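Local coordinates for protein hydrolase, haloacid dehalogenase-like family (Pseudomonas syringae pv. tomato, PDB 3S6J) that probably acts as a metal-dependent sugar phosphatase; this construct is the haloacid dehalogenase-like hydrolase domain of a longer protein, at residues G189-G194 with L206-D211. Sequence-based numbering, arbitrary orientation.
With CA (calcium ion), chain N.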
# COMPACT_ATOMS: atom_id res chain seq x y z
N GLY E 189 -8.70 3.75 13.62
CA GLY E 189 -7.82 3.31 12.56
C GLY E 189 -6.66 4.26 12.30
O GLY E 189 -6.81 5.48 12.45
N LEU E 190 -5.51 3.68 11.92
CA LEU E 190 -4.30 4.43 11.58
C LEU E 190 -3.95 4.22 10.11
O LEU E 190 -4.07 3.10 9.58
CB LEU E 190 -3.12 3.96 12.43
CG LEU E 190 -2.86 4.60 13.80
CD1 LEU E 190 -4.12 4.85 14.56
CD2 LEU E 190 -1.84 3.79 14.65
N LEU E 191 -3.50 5.29 9.46
CA LEU E 191 -3.11 5.24 8.05
C LEU E 191 -1.73 4.61 7.83
O LEU E 191 -1.31 4.40 6.68
CB LEU E 191 -3.14 6.65 7.44
CG LEU E 191 -4.45 7.44 7.56
CD1 LEU E 191 -4.29 8.82 6.91
CD2 LEU E 191 -5.61 6.66 6.92
N SER E 192 -1.02 4.30 8.92
CA SER E 192 0.39 3.90 8.84
C SER E 192 0.63 2.49 8.26
O SER E 192 1.78 2.12 7.97
CB SER E 192 1.09 4.09 10.19
OG SER E 192 0.31 3.61 11.26
N GLY E 193 -0.45 1.73 8.08
CA GLY E 193 -0.38 0.42 7.44
C GLY E 193 -0.75 0.47 5.97
O GLY E 193 -0.90 -0.56 5.31
N GLY E 194 -0.91 1.67 5.44
CA GLY E 194 -1.28 1.83 4.05
C GLY E 194 -2.77 1.71 3.67
O GLY E 194 -3.08 1.92 2.52
N LEU E 206 -14.19 4.47 14.11
CA LEU E 206 -14.93 5.62 14.61
C LEU E 206 -14.17 6.92 14.34
O LEU E 206 -14.78 7.95 14.07
CB LEU E 206 -15.24 5.49 16.11
CG LEU E 206 -16.03 6.66 16.74
CD1 LEU E 206 -17.43 6.81 16.11
CD2 LEU E 206 -16.16 6.48 18.23
N ARG E 207 -12.83 6.85 14.45
CA ARG E 207 -11.93 7.94 14.09
C ARG E 207 -10.78 7.32 13.33
O ARG E 207 -10.46 6.14 13.52
CB ARG E 207 -11.35 8.61 15.34
CG ARG E 207 -12.35 9.36 16.21
CD ARG E 207 -12.72 10.68 15.58
NE ARG E 207 -13.72 10.49 14.55
CZ ARG E 207 -14.24 11.47 13.82
NH1 ARG E 207 -13.85 12.74 14.00
NH2 ARG E 207 -15.16 11.19 12.90
N VAL E 208 -10.13 8.10 12.49
CA VAL E 208 -8.94 7.65 11.82
C VAL E 208 -7.82 8.70 11.97
O VAL E 208 -8.04 9.88 11.73
CB VAL E 208 -9.22 7.38 10.34
CG1 VAL E 208 -7.90 7.29 9.56
CG2 VAL E 208 -10.09 6.13 10.18
N TYR E 209 -6.63 8.26 12.37
CA TYR E 209 -5.47 9.13 12.52
C TYR E 209 -4.33 8.67 11.63
O TYR E 209 -4.30 7.50 11.18
CB TYR E 209 -5.04 9.17 13.98
CG TYR E 209 -6.18 9.63 14.87
CD1 TYR E 209 -6.60 10.96 14.85
CD2 TYR E 209 -6.83 8.74 15.69
CE1 TYR E 209 -7.64 11.40 15.64
CE2 TYR E 209 -7.89 9.17 16.48
CZ TYR E 209 -8.28 10.49 16.45
OH TYR E 209 -9.32 10.89 17.23
N GLU E 210 -3.37 9.55 11.39
CA GLU E 210 -2.24 9.19 10.55
C GLU E 210 -1.41 8.06 11.12
O GLU E 210 -1.13 7.07 10.43
CB GLU E 210 -1.35 10.39 10.30
CG GLU E 210 -2.04 11.44 9.48
CD GLU E 210 -1.14 12.61 9.17
OE1 GLU E 210 -0.16 12.83 9.91
OE2 GLU E 210 -1.41 13.30 8.16
N ASP E 211 -1.03 8.23 12.38
CA ASP E 211 -0.04 7.37 13.00
C ASP E 211 -0.15 7.55 14.53
O ASP E 211 -1.03 8.27 15.00
CB ASP E 211 1.36 7.66 12.42
CG ASP E 211 1.76 9.14 12.54
OD1 ASP E 211 1.23 9.83 13.43
OD2 ASP E 211 2.60 9.62 11.74
CA CA N . -3.73 2.11 0.33
O HOH W 1 -3.20 4.54 -0.10
O HOH W 2 -1.21 3.31 -0.26
O HOH W 3 -4.96 -0.15 0.60
O HOH W 4 -6.44 1.70 0.00
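G189 pairs with V208 in a parallel bridge: G189 N donates a hydrogen bond to R207 O at 3.0 Å, almost straight. In return Y209 N donates one to G189 O at 2.8 Å. V208 CA sits 3.1 Å from that same G189 O, a CA-H...O contact beside the stronger bond. L190 and Y209 send their side chains to the face opposite V208; L190 CG lies 4.0 Å from D211 CA, and its side chain goes on to P212 and L215 of helix 212-217. L191 N donates a hydrogen bond to Y209 O at 2.9 Å, in the carbonyl plane. The L191 side chain crosses that of V208 at about a right angle; with CG1 anti to the backbone N (chi1 164°), V208 presents that methyl to L191 CD2 at 3.6 Å. S192 brings CB to 3.7 Å from E210 O, while its OG bonds to G15 O. G194 N closes a turn onto L191 O, and G194 O binds calcium at 2.3 Å together with G194 O of the second subunit. D211 OD1 accepts from D214 N, N-capping helix 212-217; D211 OD2 and E210 OE1 form salt bridges with R43 of the second subunit. Strand 186-190, helix 197-202 and strand 207-209, outermost in this chain's sheet, make a beta-alpha-beta crossover of the Rossmann-like HAD core.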